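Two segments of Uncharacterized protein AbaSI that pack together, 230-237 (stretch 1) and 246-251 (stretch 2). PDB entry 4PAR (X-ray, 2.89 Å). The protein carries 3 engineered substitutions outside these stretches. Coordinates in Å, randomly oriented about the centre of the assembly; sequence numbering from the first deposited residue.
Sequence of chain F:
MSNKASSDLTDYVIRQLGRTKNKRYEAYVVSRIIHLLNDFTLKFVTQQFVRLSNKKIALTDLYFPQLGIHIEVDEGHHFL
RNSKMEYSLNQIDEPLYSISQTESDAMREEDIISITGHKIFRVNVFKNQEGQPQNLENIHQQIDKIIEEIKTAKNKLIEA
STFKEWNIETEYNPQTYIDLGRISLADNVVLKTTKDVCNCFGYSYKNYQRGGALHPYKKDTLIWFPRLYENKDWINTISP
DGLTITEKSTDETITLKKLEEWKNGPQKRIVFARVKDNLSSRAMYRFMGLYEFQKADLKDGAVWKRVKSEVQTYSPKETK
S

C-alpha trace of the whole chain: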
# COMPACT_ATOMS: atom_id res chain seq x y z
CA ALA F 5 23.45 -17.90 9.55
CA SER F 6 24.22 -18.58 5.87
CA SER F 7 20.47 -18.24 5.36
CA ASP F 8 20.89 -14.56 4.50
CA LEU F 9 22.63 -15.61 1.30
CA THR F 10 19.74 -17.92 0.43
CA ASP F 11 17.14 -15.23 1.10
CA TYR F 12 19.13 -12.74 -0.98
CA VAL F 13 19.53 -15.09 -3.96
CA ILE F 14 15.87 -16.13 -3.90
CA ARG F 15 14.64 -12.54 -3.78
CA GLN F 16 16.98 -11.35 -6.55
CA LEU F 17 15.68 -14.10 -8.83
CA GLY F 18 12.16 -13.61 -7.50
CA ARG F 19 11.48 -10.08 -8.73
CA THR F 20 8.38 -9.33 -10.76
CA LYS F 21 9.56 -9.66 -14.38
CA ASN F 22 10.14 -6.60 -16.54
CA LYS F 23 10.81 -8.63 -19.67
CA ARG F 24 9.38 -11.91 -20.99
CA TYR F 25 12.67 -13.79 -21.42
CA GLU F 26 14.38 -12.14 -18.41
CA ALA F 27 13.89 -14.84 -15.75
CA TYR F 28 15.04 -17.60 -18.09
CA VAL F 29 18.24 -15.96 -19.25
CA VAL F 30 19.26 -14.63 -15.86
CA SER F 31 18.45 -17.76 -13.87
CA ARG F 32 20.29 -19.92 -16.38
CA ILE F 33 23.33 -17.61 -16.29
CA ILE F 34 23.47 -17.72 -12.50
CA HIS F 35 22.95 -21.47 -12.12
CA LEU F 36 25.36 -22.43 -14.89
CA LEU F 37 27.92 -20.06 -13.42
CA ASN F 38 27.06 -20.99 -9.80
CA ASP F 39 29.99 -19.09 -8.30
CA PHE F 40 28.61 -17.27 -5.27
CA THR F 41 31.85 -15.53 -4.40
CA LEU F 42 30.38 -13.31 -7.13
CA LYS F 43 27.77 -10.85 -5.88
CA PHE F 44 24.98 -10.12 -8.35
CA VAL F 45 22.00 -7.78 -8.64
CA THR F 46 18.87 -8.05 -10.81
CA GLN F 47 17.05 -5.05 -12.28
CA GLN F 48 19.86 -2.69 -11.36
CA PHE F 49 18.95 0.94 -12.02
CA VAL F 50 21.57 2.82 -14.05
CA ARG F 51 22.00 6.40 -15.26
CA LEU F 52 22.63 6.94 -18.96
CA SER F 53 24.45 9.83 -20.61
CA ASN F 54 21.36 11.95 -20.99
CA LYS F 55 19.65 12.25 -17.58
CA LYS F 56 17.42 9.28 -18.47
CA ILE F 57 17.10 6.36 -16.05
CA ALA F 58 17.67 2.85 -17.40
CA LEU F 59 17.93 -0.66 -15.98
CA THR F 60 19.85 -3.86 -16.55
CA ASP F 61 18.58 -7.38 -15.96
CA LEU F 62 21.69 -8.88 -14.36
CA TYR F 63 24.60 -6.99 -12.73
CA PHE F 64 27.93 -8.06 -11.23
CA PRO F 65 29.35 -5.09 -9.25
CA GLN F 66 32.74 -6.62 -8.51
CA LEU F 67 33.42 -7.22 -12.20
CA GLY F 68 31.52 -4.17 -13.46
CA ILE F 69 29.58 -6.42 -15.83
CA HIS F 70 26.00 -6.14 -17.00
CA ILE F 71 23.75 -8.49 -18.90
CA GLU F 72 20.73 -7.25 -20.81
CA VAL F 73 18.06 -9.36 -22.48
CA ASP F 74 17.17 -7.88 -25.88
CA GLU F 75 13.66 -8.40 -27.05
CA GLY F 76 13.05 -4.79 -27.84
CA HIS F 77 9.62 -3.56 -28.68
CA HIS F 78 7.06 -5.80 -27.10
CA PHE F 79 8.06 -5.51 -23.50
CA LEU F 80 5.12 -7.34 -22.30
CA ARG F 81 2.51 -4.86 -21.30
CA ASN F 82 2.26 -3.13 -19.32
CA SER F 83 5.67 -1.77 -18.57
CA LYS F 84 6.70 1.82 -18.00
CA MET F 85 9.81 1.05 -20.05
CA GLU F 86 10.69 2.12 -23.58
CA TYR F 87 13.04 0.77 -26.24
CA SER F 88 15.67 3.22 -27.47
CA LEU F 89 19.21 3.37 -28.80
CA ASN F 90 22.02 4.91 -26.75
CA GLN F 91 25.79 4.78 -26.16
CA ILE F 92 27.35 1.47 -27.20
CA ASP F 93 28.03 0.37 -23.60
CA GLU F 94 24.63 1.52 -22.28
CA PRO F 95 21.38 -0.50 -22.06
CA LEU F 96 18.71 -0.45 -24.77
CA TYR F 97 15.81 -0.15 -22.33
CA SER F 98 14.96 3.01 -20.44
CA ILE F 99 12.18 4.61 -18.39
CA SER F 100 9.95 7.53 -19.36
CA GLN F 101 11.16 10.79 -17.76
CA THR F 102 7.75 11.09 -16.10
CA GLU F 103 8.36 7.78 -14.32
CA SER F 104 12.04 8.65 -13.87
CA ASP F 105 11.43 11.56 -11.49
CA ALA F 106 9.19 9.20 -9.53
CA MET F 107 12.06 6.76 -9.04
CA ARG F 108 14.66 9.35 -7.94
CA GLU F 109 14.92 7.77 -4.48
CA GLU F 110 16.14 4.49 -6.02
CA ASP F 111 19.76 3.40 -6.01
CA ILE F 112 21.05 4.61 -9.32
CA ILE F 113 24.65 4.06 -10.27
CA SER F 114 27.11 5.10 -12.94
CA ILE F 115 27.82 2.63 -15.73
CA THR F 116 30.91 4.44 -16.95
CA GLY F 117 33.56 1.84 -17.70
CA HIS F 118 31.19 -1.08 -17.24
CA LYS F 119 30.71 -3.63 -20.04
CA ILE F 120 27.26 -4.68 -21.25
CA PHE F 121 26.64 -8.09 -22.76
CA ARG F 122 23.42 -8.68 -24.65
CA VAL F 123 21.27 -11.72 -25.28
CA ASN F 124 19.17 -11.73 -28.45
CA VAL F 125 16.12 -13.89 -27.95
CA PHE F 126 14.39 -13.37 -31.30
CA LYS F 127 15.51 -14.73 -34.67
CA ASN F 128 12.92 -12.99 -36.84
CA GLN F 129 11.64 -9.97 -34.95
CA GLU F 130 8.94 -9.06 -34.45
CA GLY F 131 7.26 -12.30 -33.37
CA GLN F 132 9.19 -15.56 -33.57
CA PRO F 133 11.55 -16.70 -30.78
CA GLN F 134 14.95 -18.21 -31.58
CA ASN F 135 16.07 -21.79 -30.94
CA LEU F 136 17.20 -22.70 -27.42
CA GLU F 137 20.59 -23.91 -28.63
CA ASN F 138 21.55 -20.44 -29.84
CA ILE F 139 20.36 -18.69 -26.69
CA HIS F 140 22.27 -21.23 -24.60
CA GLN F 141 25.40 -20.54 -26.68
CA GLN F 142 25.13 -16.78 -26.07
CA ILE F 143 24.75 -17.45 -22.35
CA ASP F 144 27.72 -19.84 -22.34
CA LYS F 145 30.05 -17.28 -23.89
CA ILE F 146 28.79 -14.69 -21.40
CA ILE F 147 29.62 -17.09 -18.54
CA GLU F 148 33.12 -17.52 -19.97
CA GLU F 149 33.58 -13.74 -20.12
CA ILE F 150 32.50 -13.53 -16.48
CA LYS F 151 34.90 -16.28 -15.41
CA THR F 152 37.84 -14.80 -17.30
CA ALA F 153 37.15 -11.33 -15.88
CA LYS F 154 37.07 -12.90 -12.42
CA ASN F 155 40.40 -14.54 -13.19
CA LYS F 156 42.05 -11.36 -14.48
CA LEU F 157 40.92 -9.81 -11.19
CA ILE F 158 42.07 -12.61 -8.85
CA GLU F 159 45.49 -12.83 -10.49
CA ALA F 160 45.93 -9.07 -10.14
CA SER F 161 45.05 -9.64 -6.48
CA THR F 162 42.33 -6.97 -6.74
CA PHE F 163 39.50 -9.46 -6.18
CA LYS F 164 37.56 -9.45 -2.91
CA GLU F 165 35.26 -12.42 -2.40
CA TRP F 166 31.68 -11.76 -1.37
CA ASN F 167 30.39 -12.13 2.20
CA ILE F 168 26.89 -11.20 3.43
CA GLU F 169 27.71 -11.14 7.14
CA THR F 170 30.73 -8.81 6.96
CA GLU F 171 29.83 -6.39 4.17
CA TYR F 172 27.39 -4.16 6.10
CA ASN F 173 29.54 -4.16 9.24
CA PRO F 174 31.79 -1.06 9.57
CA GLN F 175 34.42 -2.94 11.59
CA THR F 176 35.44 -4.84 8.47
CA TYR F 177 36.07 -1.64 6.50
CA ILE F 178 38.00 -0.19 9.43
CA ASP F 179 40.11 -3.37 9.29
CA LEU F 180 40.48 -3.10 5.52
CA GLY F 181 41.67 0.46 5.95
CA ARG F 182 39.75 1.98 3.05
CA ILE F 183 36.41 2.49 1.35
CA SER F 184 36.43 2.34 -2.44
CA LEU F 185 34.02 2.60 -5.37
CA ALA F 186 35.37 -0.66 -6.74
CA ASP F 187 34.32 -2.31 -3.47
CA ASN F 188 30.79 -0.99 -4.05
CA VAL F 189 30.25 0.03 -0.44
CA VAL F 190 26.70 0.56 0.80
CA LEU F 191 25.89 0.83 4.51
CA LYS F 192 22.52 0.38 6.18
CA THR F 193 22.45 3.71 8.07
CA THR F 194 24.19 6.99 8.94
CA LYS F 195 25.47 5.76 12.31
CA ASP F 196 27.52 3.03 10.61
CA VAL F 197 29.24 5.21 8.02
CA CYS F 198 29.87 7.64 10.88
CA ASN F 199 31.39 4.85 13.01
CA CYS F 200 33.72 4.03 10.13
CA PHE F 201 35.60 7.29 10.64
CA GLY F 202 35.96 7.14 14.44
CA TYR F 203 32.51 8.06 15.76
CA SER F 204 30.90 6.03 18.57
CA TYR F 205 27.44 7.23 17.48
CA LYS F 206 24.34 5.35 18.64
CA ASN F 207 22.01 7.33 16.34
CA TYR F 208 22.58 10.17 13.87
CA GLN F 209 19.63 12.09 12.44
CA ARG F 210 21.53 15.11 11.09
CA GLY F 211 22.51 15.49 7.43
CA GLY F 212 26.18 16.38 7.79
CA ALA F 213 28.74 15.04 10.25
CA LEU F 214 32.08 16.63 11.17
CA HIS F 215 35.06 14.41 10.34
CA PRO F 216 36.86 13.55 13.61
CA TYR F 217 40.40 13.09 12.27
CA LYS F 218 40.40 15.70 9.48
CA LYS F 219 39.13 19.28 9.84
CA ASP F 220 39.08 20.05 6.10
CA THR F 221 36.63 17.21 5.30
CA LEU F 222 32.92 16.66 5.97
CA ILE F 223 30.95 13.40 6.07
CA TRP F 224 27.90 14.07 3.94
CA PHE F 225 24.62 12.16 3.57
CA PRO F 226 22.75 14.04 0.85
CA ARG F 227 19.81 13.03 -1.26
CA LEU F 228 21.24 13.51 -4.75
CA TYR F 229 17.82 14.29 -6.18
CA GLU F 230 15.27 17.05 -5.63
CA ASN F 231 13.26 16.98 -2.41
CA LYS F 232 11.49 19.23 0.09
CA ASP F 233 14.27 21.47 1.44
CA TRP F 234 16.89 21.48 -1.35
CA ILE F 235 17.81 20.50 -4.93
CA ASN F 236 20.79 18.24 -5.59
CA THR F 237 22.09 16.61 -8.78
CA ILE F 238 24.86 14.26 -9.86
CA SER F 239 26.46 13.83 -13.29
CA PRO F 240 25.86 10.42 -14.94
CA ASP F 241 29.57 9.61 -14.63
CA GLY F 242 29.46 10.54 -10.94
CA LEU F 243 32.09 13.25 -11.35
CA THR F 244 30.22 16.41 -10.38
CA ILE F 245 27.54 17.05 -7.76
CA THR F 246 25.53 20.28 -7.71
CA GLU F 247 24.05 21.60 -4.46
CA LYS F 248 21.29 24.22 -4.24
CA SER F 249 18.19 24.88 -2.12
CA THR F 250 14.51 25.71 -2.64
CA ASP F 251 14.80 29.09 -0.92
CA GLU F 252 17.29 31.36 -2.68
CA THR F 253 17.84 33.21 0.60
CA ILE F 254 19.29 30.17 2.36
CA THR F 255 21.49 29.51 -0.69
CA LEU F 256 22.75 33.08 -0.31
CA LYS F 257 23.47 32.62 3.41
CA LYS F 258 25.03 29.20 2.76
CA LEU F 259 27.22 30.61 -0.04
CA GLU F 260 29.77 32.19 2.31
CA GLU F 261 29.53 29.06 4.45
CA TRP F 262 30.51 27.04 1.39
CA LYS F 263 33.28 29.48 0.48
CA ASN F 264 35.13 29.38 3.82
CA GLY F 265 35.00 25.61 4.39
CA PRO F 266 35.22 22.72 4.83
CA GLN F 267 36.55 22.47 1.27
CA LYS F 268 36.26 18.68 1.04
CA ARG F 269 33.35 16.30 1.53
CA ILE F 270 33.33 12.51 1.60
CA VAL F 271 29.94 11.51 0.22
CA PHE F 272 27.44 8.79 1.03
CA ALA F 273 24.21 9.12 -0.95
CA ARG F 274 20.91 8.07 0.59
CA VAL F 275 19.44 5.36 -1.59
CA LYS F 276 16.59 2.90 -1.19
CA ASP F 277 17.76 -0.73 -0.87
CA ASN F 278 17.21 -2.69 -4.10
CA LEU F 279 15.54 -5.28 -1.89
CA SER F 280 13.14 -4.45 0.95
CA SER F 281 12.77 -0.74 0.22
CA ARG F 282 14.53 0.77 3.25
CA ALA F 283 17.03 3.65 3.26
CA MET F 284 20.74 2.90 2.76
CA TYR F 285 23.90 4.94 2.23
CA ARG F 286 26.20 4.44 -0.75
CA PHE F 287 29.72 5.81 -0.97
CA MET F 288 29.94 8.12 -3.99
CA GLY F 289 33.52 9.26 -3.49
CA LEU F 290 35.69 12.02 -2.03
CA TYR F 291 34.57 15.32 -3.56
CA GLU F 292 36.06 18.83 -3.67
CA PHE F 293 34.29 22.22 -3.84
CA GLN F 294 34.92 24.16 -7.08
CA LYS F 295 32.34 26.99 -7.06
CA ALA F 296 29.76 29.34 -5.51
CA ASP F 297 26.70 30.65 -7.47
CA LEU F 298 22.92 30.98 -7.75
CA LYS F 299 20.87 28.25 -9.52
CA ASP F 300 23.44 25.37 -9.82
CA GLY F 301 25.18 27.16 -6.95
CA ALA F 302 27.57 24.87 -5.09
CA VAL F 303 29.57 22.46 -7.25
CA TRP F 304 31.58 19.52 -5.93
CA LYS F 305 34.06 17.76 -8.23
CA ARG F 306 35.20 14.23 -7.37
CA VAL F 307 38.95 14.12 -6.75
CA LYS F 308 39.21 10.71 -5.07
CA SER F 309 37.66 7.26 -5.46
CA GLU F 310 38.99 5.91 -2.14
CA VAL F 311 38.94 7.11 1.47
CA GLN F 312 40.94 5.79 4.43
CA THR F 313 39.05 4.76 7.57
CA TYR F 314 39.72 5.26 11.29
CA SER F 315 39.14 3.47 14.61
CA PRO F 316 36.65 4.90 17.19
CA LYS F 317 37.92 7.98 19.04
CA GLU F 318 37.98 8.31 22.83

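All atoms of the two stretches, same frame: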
# COMPACT_ATOMS: atom_id res chain seq x y z
N GLU F 230 16.04 15.94 -6.17
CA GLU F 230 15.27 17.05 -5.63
C GLU F 230 14.28 16.56 -4.58
O GLU F 230 13.60 15.55 -4.77
CB GLU F 230 14.55 17.80 -6.75
CG GLU F 230 13.72 16.92 -7.68
CD GLU F 230 13.09 17.69 -8.83
OE1 GLU F 230 13.05 18.94 -8.76
OE2 GLU F 230 12.63 17.05 -9.80
N ASN F 231 14.21 17.29 -3.47
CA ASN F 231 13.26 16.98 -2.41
C ASN F 231 12.80 18.26 -1.73
O ASN F 231 13.00 19.35 -2.27
CB ASN F 231 13.87 16.01 -1.38
CG ASN F 231 15.01 16.63 -0.60
OD1 ASN F 231 15.92 17.24 -1.17
ND2 ASN F 231 14.99 16.45 0.72
N LYS F 232 12.16 18.12 -0.58
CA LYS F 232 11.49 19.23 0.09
C LYS F 232 12.36 20.47 0.33
O LYS F 232 12.04 21.55 -0.15
CB LYS F 232 10.90 18.76 1.43
CG LYS F 232 11.83 17.88 2.26
CD LYS F 232 11.39 17.81 3.71
CE LYS F 232 12.41 17.07 4.57
NZ LYS F 232 12.03 17.08 6.01
N ASP F 233 13.46 20.31 1.06
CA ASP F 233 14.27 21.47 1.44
C ASP F 233 15.25 21.95 0.36
O ASP F 233 15.39 23.15 0.16
CB ASP F 233 15.02 21.18 2.75
CG ASP F 233 15.78 19.87 2.72
OD1 ASP F 233 16.99 19.89 2.44
OD2 ASP F 233 15.15 18.82 2.99
N TRP F 234 15.92 21.04 -0.34
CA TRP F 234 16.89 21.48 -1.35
C TRP F 234 17.04 20.59 -2.59
O TRP F 234 16.62 19.43 -2.60
CB TRP F 234 18.26 21.71 -0.69
CG TRP F 234 18.89 20.54 0.01
CD1 TRP F 234 18.77 19.22 -0.31
CD2 TRP F 234 19.75 20.60 1.16
NE1 TRP F 234 19.51 18.45 0.57
CE2 TRP F 234 20.11 19.28 1.48
CE3 TRP F 234 20.24 21.65 1.95
CZ2 TRP F 234 20.95 18.97 2.55
CZ3 TRP F 234 21.07 21.34 3.01
CH2 TRP F 234 21.42 20.01 3.31
N ILE F 235 17.64 21.16 -3.63
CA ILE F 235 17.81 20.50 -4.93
C ILE F 235 19.25 20.06 -5.18
O ILE F 235 20.15 20.90 -5.27
CB ILE F 235 17.39 21.43 -6.10
CG1 ILE F 235 15.89 21.70 -6.07
CG2 ILE F 235 17.80 20.83 -7.44
CD1 ILE F 235 15.44 22.71 -7.11
N ASN F 236 19.46 18.76 -5.30
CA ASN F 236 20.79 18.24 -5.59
C ASN F 236 20.80 17.44 -6.89
O ASN F 236 19.78 16.86 -7.26
CB ASN F 236 21.29 17.39 -4.43
CG ASN F 236 21.42 18.18 -3.14
OD1 ASN F 236 21.72 19.37 -3.16
ND2 ASN F 236 21.18 17.51 -2.01
N THR F 237 21.94 17.43 -7.58
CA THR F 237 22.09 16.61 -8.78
C THR F 237 23.47 15.97 -8.87
O THR F 237 24.43 16.47 -8.28
CB THR F 237 21.87 17.41 -10.09
OG1 THR F 237 22.86 18.44 -10.18
CG2 THR F 237 20.47 18.00 -10.16
N THR F 246 25.97 18.91 -7.93
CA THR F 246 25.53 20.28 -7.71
C THR F 246 24.57 20.38 -6.53
O THR F 246 23.59 19.63 -6.43
CB THR F 246 24.84 20.88 -8.96
OG1 THR F 246 23.52 20.33 -9.09
CG2 THR F 246 25.65 20.59 -10.21
N GLU F 247 24.88 21.31 -5.62
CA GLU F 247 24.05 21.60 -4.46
C GLU F 247 23.41 22.99 -4.54
O GLU F 247 24.07 23.98 -4.87
CB GLU F 247 24.85 21.48 -3.16
CG GLU F 247 24.01 21.67 -1.91
CD GLU F 247 24.78 21.46 -0.61
OE1 GLU F 247 26.02 21.36 -0.66
OE2 GLU F 247 24.13 21.38 0.46
N LYS F 248 22.12 23.02 -4.21
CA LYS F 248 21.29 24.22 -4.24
C LYS F 248 20.29 24.10 -3.09
O LYS F 248 20.43 23.22 -2.25
CB LYS F 248 20.58 24.37 -5.59
CG LYS F 248 19.97 25.74 -5.84
CD LYS F 248 18.95 25.73 -6.97
CE LYS F 248 18.35 27.12 -7.17
NZ LYS F 248 17.73 27.35 -8.51
N SER F 249 19.30 24.99 -3.06
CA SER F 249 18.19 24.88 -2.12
C SER F 249 16.94 25.51 -2.72
O SER F 249 17.02 26.28 -3.68
CB SER F 249 18.53 25.55 -0.79
OG SER F 249 17.39 25.62 0.05
N THR F 250 15.78 25.17 -2.16
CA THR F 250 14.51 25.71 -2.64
C THR F 250 14.43 27.22 -2.43
O THR F 250 14.10 27.96 -3.36
CB THR F 250 13.32 25.04 -1.94
OG1 THR F 250 13.47 25.16 -0.52
CG2 THR F 250 13.25 23.57 -2.31
N ASP F 251 14.72 27.67 -1.21
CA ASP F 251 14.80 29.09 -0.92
C ASP F 251 16.13 29.65 -1.40
O ASP F 251 17.19 29.12 -1.07
CB ASP F 251 14.64 29.36 0.58
CG ASP F 251 13.22 29.11 1.07
OD1 ASP F 251 12.54 28.23 0.50
OD2 ASP F 251 12.80 29.80 2.02

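How does the start of stretch 1 meet the end of stretch 2? Glu230 stays out of reach, and Asn231 and Lys232 approach mainly through their backbone. The carbonyl O of Lys232 lies 3.2 Å from CG2 of Thr250, while the CA-to-CB bond of Lys232 points away and its long, extended side chain remains exposed, as suits a charged amine.

How does Asp233 join stretch 2 when its side chain points away? Its carbonyl O gathers three hydrogen bonds from stretch 2. Thr250 N donates to Asp233 O at 3.1 Å and nearly straight, with an angle of 169°; Thr250 OG1 donates to Asp233 O at 2.9 Å, and Ser249 OG to Asp233 O at 3.2 Å. Two small hydroxyl residues in succession suit this place, because their short side chains can reach a backbone oxygen beside the main chain. The carboxylate of Asp233 takes no part.

What do Trp234 and Ile235 contribute? The CA atoms of Trp234 and Ser249 are only 3.7 Å apart, so the backbones run very close. Trp234 CB packs 3.5 Å from Ser249 CA and 3.1 Å from Lys248 O, and the small side chain of Ser249, itself buried, adds little bulk at this narrow point. From there the indole leads away from the backbone of stretch 2, yet Glu247 OE2 lies over one face of its ring, 4.0 Å from Trp234 CZ3. Ile235 points sideways, its CB 4.4 Å from Lys248 CB, so that the aliphatic part of the lysine can lie beside a hydrophobic neighbour while its amine leads away. The backbones are joined here by a weak hydrogen bond, Lys248 N to Ile235 O at 3.1 Å.

How does the contact end in regular sheet? Asn236 pairs with Glu247 in an antiparallel, non-hydrogen-bonded bridge, and their buried side chains share one face. Asn236 OD1 comes within 3.5 Å of Glu247 CG, while Asn236 ND2 and Glu247 OE1 are satisfied by hydrogen bonds elsewhere in the structure. Asn236 CA also makes a CA-H...O contact with Thr246 O at 3.2 Å. Thr237 and Thr246 close a hydrogen-bonded pair: Thr237 N donates to Thr246 O at 3.0 Å, and Thr246 N to Thr237 O at 2.9 Å. Their beta-branched side chains, well suited to strands, share the other face. In all, the two stretches bury 518 Å² between them, both sides summed.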